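Local coordinates for protein 3,5-epimerase/4-reductase (Arabidopsis thaliana, PDB 4QQR) that catalyses the 3,5-epimerization of dTDP-4-keto-6-deoxyglucose and the following NADPH-dependent 4-reduction that yields dTDP-beta-L-rhamnose, a sugar donor also made in its UDP form, at residues M197-E209 / F276-V290. Numbering follows the deposited sequence.
Sequences MTILDELLPISIE and FPELMSIKESLIKFV
In this extended short-chain dehydrogenase/reductase fold, helix 200-209, which precedes strand 217-220 of the Rossmann sheet, packs across the C-terminal helix 282-290 and the turn leading into it; I199, E202 and I206 supply most of its side of the contact. The two helix axes run nearly perpendicular, 95° apart and 9.7 Å at closest approach, and the contact also takes in the loop and type I turn before helix 282-290. At its middle lies the buried carboxylate of E202. The E202 side chain, extended from a CG placed opposite the backbone N (chi1 178°), carries both oxygens across to the other segment. S285 OG donates to E202 OE1 at 2.5 Å, nearly along its C-O direction, while OE2 accepts a straight bond from M280 N at 2.9 Å, met on the syn side and slightly out of the carboxylate plane; N223 adds a weak bond to OE1. Glutamate suits this place because its methylenes serve as well as its acid: E202 CB lies 3.7 Å from the centroid of the F289 ring, over one face, in a CH-pi contact, and E202 CG lies 3.8 Å from F289 CZ. Replacing E202 by alanine would probably leave M280 N and the S285 hydroxyl without this acceptor and cost F289 its contact with CG. Branched I199, at the N-cap position, lies against helix 282-290: its CD1 meets L286 CD2 at 3.7 Å, and its CG2 reaches F289 CB and V290 CG2. Next to the carboxylate, L279 CD1 touches both L203 CD2 and I206 CD1, each 3.9 Å away, with L272 of helix 270-275 touching both leucines. At the far end F276 offers a broad flat surface: I206 CG2 sits 3.7 Å from its ring centroid, over the face, while E209 CB comes to the ring edge near CE1.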
loop_
_atom_site.group_PDB
_atom_site.type_symbol
_atom_site.label_atom_id
_atom_site.label_comp_id
_atom_site.label_asym_id
_atom_site.label_seq_id
_atom_site.Cartn_x
_atom_site.Cartn_y
_atom_site.Cartn_z
ATOM N N MET A 197 19.335 -2.532 -17.041
ATOM C CA MET A 197 19.345 -3.923 -16.590
ATOM C C MET A 197 20.343 -4.091 -15.464
ATOM O O MET A 197 21.257 -3.272 -15.301
ATOM C CB MET A 197 19.698 -4.888 -17.738
ATOM C CG MET A 197 18.918 -4.685 -19.048
ATOM S SD MET A 197 18.832 -6.192 -20.040
ATOM C CE MET A 197 17.748 -5.657 -21.372
ATOM N N THR A 198 20.170 -5.164 -14.702
ATOM C CA THR A 198 20.975 -5.413 -13.512
ATOM C C THR A 198 21.869 -6.641 -13.709
ATOM O O THR A 198 21.369 -7.741 -13.940
ATOM C CB THR A 198 20.049 -5.642 -12.275
ATOM O OG1 THR A 198 19.188 -4.512 -12.100
ATOM C CG2 THR A 198 20.850 -5.858 -11.010
ATOM N N ILE A 199 23.185 -6.474 -13.606
ATOM C CA ILE A 199 24.073 -7.637 -13.644
ATOM C C ILE A 199 24.305 -8.158 -12.233
ATOM O O ILE A 199 25.157 -7.641 -11.510
ATOM C CB ILE A 199 25.434 -7.317 -14.260
ATOM C CG1 ILE A 199 25.275 -6.665 -15.628
ATOM C CG2 ILE A 199 26.249 -8.589 -14.363
ATOM C CD1 ILE A 199 24.511 -7.517 -16.586
ATOM N N LEU A 200 23.536 -9.169 -11.833
ATOM C CA LEU A 200 23.584 -9.669 -10.448
ATOM C C LEU A 200 24.991 -10.027 -9.961
ATOM O O LEU A 200 25.319 -9.801 -8.806
ATOM C CB LEU A 200 22.666 -10.877 -10.263
ATOM C CG LEU A 200 21.175 -10.655 -10.491
ATOM C CD1 LEU A 200 20.415 -11.965 -10.321
ATOM C CD2 LEU A 200 20.636 -9.559 -9.560
ATOM N N ASP A 201 25.813 -10.586 -10.843
ATOM C CA ASP A 201 27.167 -11.000 -10.488
ATOM C C ASP A 201 28.025 -9.827 -10.031
ATOM O O ASP A 201 28.843 -9.980 -9.127
ATOM C CB ASP A 201 27.841 -11.695 -11.675
ATOM C CG ASP A 201 27.236 -13.043 -11.978
ATOM O OD1 ASP A 201 27.917 -14.058 -11.728
ATOM O OD2 ASP A 201 26.076 -13.087 -12.452
ATOM N N GLU A 202 27.855 -8.669 -10.670
ATOM C CA GLU A 202 28.539 -7.450 -10.236
ATOM C C GLU A 202 27.793 -6.714 -9.109
ATOM O O GLU A 202 28.406 -6.282 -8.133
ATOM C CB GLU A 202 28.760 -6.500 -11.408
ATOM C CG GLU A 202 29.428 -5.202 -10.995
ATOM C CD GLU A 202 29.563 -4.227 -12.153
ATOM O OE1 GLU A 202 28.884 -4.445 -13.183
ATOM O OE2 GLU A 202 30.344 -3.252 -12.045
ATOM N N LEU A 203 26.472 -6.597 -9.256
ATOM C CA LEU A 203 25.670 -5.734 -8.397
ATOM C C LEU A 203 25.340 -6.336 -7.023
ATOM O O LEU A 203 25.284 -5.616 -6.014
ATOM C CB LEU A 203 24.384 -5.307 -9.111
ATOM C CG LEU A 203 24.358 -3.914 -9.750
ATOM C CD1 LEU A 203 24.920 -2.889 -8.775
ATOM C CD2 LEU A 203 25.131 -3.903 -11.035
ATOM N N LEU A 204 25.138 -7.649 -6.972
ATOM C CA LEU A 204 24.882 -8.303 -5.690
ATOM C C LEU A 204 26.013 -8.153 -4.673
ATOM O O LEU A 204 25.759 -7.888 -3.505
ATOM C CB LEU A 204 24.464 -9.767 -5.857
ATOM C CG LEU A 204 23.010 -9.928 -6.296
ATOM C CD1 LEU A 204 22.521 -11.363 -6.148
ATOM C CD2 LEU A 204 22.136 -8.977 -5.500
ATOM N N PRO A 205 27.265 -8.314 -5.107
ATOM C CA PRO A 205 28.328 -7.983 -4.148
ATOM C C PRO A 205 28.244 -6.551 -3.596
ATOM O O PRO A 205 28.373 -6.361 -2.386
ATOM C CB PRO A 205 29.602 -8.193 -4.971
ATOM C CG PRO A 205 29.214 -9.283 -5.909
ATOM C CD PRO A 205 27.797 -9.008 -6.294
ATOM N N ILE A 206 28.018 -5.576 -4.476
ATOM C CA ILE A 206 27.863 -4.169 -4.098
ATOM C C ILE A 206 26.767 -3.967 -3.055
ATOM O O ILE A 206 26.904 -3.167 -2.139
ATOM C CB ILE A 206 27.569 -3.299 -5.356
ATOM C CG1 ILE A 206 28.868 -3.073 -6.156
ATOM C CG2 ILE A 206 26.870 -1.975 -4.980
ATOM C CD1 ILE A 206 28.664 -2.626 -7.587
ATOM N N SER A 207 25.678 -4.714 -3.181
ATOM C CA SER A 207 24.604 -4.599 -2.205
ATOM C C SER A 207 25.056 -5.058 -0.822
ATOM O O SER A 207 24.639 -4.471 0.179
ATOM C CB SER A 207 23.316 -5.303 -2.666
ATOM O OG SER A 207 23.412 -6.704 -2.571
ATOM N N ILE A 208 25.909 -6.080 -0.753
ATOM C CA ILE A 208 26.503 -6.455 0.538
ATOM C C ILE A 208 27.240 -5.244 1.128
ATOM O O ILE A 208 27.175 -4.989 2.340
ATOM C CB ILE A 208 27.508 -7.653 0.452
ATOM C CG1 ILE A 208 26.894 -8.907 -0.194
ATOM C CG2 ILE A 208 28.062 -7.985 1.816
ATOM C CD1 ILE A 208 25.569 -9.328 0.357
ATOM N N GLU A 209 27.924 -4.496 0.260
ATOM C CA GLU A 209 28.742 -3.349 0.675
ATOM C C GLU A 209 27.900 -2.162 1.135
ATOM O O GLU A 209 28.334 -1.382 1.990
ATOM C CB GLU A 209 29.707 -2.904 -0.445
ATOM C CG GLU A 209 30.699 -3.987 -0.859
ATOM C CD GLU A 209 31.606 -4.427 0.293
ATOM O OE1 GLU A 209 32.008 -3.532 1.091
ATOM O OE2 GLU A 209 31.899 -5.655 0.399
ATOM N N PHE A 276 29.697 4.223 -5.851
ATOM C CA PHE A 276 30.533 3.107 -6.327
ATOM C C PHE A 276 31.165 3.391 -7.707
ATOM O O PHE A 276 30.634 2.954 -8.739
ATOM C CB PHE A 276 29.710 1.812 -6.383
ATOM C CG PHE A 276 29.273 1.315 -5.032
ATOM C CD1 PHE A 276 30.102 0.501 -4.279
ATOM C CD2 PHE A 276 28.038 1.680 -4.506
ATOM C CE1 PHE A 276 29.709 0.063 -3.032
ATOM C CE2 PHE A 276 27.636 1.247 -3.263
ATOM C CZ PHE A 276 28.466 0.440 -2.522
ATOM N N PRO A 277 32.292 4.135 -7.730
ATOM C CA PRO A 277 32.989 4.548 -8.969
ATOM C C PRO A 277 33.395 3.375 -9.881
ATOM O O PRO A 277 33.444 3.484 -11.102
ATOM C CB PRO A 277 34.247 5.255 -8.442
ATOM C CG PRO A 277 33.868 5.724 -7.051
ATOM C CD PRO A 277 32.949 4.664 -6.515
ATOM N N GLU A 278 33.690 2.252 -9.258
ATOM C CA GLU A 278 34.059 1.030 -9.947
ATOM C C GLU A 278 32.885 0.381 -10.707
ATOM O O GLU A 278 33.076 -0.603 -11.428
ATOM C CB GLU A 278 34.582 0.072 -8.888
ATOM C CG GLU A 278 34.260 0.649 -7.490
ATOM C CD GLU A 278 34.134 -0.406 -6.416
ATOM O OE1 GLU A 278 33.592 -0.072 -5.342
ATOM O OE2 GLU A 278 34.585 -1.555 -6.644
ATOM N N LEU A 279 31.671 0.907 -10.537
ATOM C CA LEU A 279 30.498 0.326 -11.201
ATOM C C LEU A 279 30.601 0.437 -12.722
ATOM O O LEU A 279 30.761 1.533 -13.255
ATOM C CB LEU A 279 29.211 0.976 -10.716
ATOM C CG LEU A 279 27.874 0.497 -11.288
ATOM C CD1 LEU A 279 27.649 -0.957 -10.983
ATOM C CD2 LEU A 279 26.750 1.312 -10.708
ATOM N N MET A 280 30.498 -0.699 -13.409
ATOM C CA MET A 280 30.635 -0.735 -14.861
ATOM C C MET A 280 29.297 -0.625 -15.590
ATOM O O MET A 280 28.241 -0.942 -15.028
ATOM C CB MET A 280 31.309 -2.028 -15.279
ATOM C CG MET A 280 32.501 -2.394 -14.433
ATOM S SD MET A 280 33.118 -4.005 -14.943
ATOM C CE MET A 280 33.293 -3.741 -16.708
ATOM N N SER A 281 29.344 -0.189 -16.846
ATOM C CA SER A 281 28.131 -0.124 -17.653
ATOM C C SER A 281 27.728 -1.506 -18.150
ATOM O O SER A 281 28.536 -2.439 -18.123
ATOM C CB SER A 281 28.305 0.833 -18.824
ATOM O OG SER A 281 28.335 2.161 -18.354
ATOM N N ILE A 282 26.480 -1.627 -18.608
ATOM C CA ILE A 282 25.935 -2.941 -18.940
ATOM C C ILE A 282 26.829 -3.670 -19.897
ATOM O O ILE A 282 27.293 -4.773 -19.593
ATOM C CB ILE A 282 24.543 -2.906 -19.563
ATOM C CG1 ILE A 282 23.999 -1.480 -19.596
ATOM C CG2 ILE A 282 23.620 -3.912 -18.840
ATOM C CD1 ILE A 282 24.399 -0.692 -20.823
ATOM N N LYS A 283 27.087 -3.042 -21.042
ATOM C CA LYS A 283 27.865 -3.684 -22.096
ATOM C C LYS A 283 29.181 -4.238 -21.572
ATOM O O LYS A 283 29.436 -5.440 -21.712
ATOM C CB LYS A 283 28.029 -2.774 -23.320
ATOM C CG LYS A 283 26.682 -2.485 -24.002
ATOM C CD LYS A 283 26.826 -1.859 -25.385
ATOM C CE LYS A 283 25.462 -1.403 -25.919
ATOM N NZ LYS A 283 25.582 -0.620 -27.192
ATOM N N GLU A 284 29.988 -3.395 -20.928
ATOM C CA GLU A 284 31.258 -3.891 -20.413
ATOM C C GLU A 284 31.030 -4.901 -19.286
ATOM O O GLU A 284 31.772 -5.880 -19.170
ATOM C CB GLU A 284 32.231 -2.760 -20.006
ATOM C CG GLU A 284 31.612 -1.564 -19.261
ATOM C CD GLU A 284 32.648 -0.709 -18.486
ATOM O OE1 GLU A 284 33.852 -0.760 -18.842
ATOM O OE2 GLU A 284 32.260 0.008 -17.520
ATOM N N SER A 285 29.987 -4.679 -18.484
ATOM C CA SER A 285 29.673 -5.574 -17.366
ATOM C C SER A 285 29.154 -6.912 -17.877
ATOM O O SER A 285 29.512 -7.966 -17.346
ATOM C CB SER A 285 28.656 -4.928 -16.421
ATOM O OG SER A 285 28.413 -5.726 -15.279
ATOM N N LEU A 286 28.307 -6.861 -18.901
ATOM C CA LEU A 286 27.899 -8.061 -19.631
ATOM C C LEU A 286 29.103 -8.851 -20.164
ATOM O O LEU A 286 29.196 -10.059 -19.928
ATOM C CB LEU A 286 26.958 -7.705 -20.786
ATOM C CG LEU A 286 25.504 -7.423 -20.421
ATOM C CD1 LEU A 286 24.813 -6.686 -21.538
ATOM C CD2 LEU A 286 24.797 -8.726 -20.124
ATOM N N ILE A 287 30.010 -8.179 -20.876
ATOM C CA ILE A 287 31.198 -8.845 -21.416
ATOM C C ILE A 287 32.029 -9.523 -20.331
ATOM O O ILE A 287 32.366 -10.703 -20.431
ATOM C CB ILE A 287 32.127 -7.872 -22.211
ATOM C CG1 ILE A 287 31.488 -7.461 -23.541
ATOM C CG2 ILE A 287 33.481 -8.509 -22.454
ATOM C CD1 ILE A 287 30.840 -8.617 -24.288
ATOM N N LYS A 288 32.343 -8.761 -19.289
ATOM C CA LYS A 288 33.286 -9.191 -18.274
ATOM C C LYS A 288 32.714 -10.233 -17.315
ATOM O O LYS A 288 33.423 -11.153 -16.896
ATOM C CB LYS A 288 33.799 -7.979 -17.495
ATOM C CG LYS A 288 34.458 -8.340 -16.183
ATOM C CD LYS A 288 34.860 -7.115 -15.392
ATOM C CE LYS A 288 35.738 -7.516 -14.209
ATOM N NZ LYS A 288 36.897 -8.364 -14.663
ATOM N N PHE A 289 31.437 -10.105 -16.975
ATOM C CA PHE A 289 30.863 -10.957 -15.937
ATOM C C PHE A 289 30.059 -12.102 -16.491
ATOM O O PHE A 289 29.904 -13.135 -15.828
ATOM C CB PHE A 289 29.974 -10.154 -14.987
ATOM C CG PHE A 289 30.726 -9.213 -14.105
ATOM C CD1 PHE A 289 31.291 -9.666 -12.919
ATOM C CD2 PHE A 289 30.871 -7.880 -14.458
ATOM C CE1 PHE A 289 31.983 -8.800 -12.105
ATOM C CE2 PHE A 289 31.560 -7.009 -13.647
ATOM C CZ PHE A 289 32.117 -7.459 -12.471
ATOM N N VAL A 290 29.528 -11.920 -17.696
ATOM C CA VAL A 290 28.576 -12.891 -18.221
ATOM C C VAL A 290 29.124 -13.678 -19.404
ATOM O O VAL A 290 29.218 -14.901 -19.340
ATOM C CB VAL A 290 27.214 -12.241 -18.554
ATOM C CG1 VAL A 290 26.255 -13.276 -19.107
ATOM C CG2 VAL A 290 26.633 -11.588 -17.301
#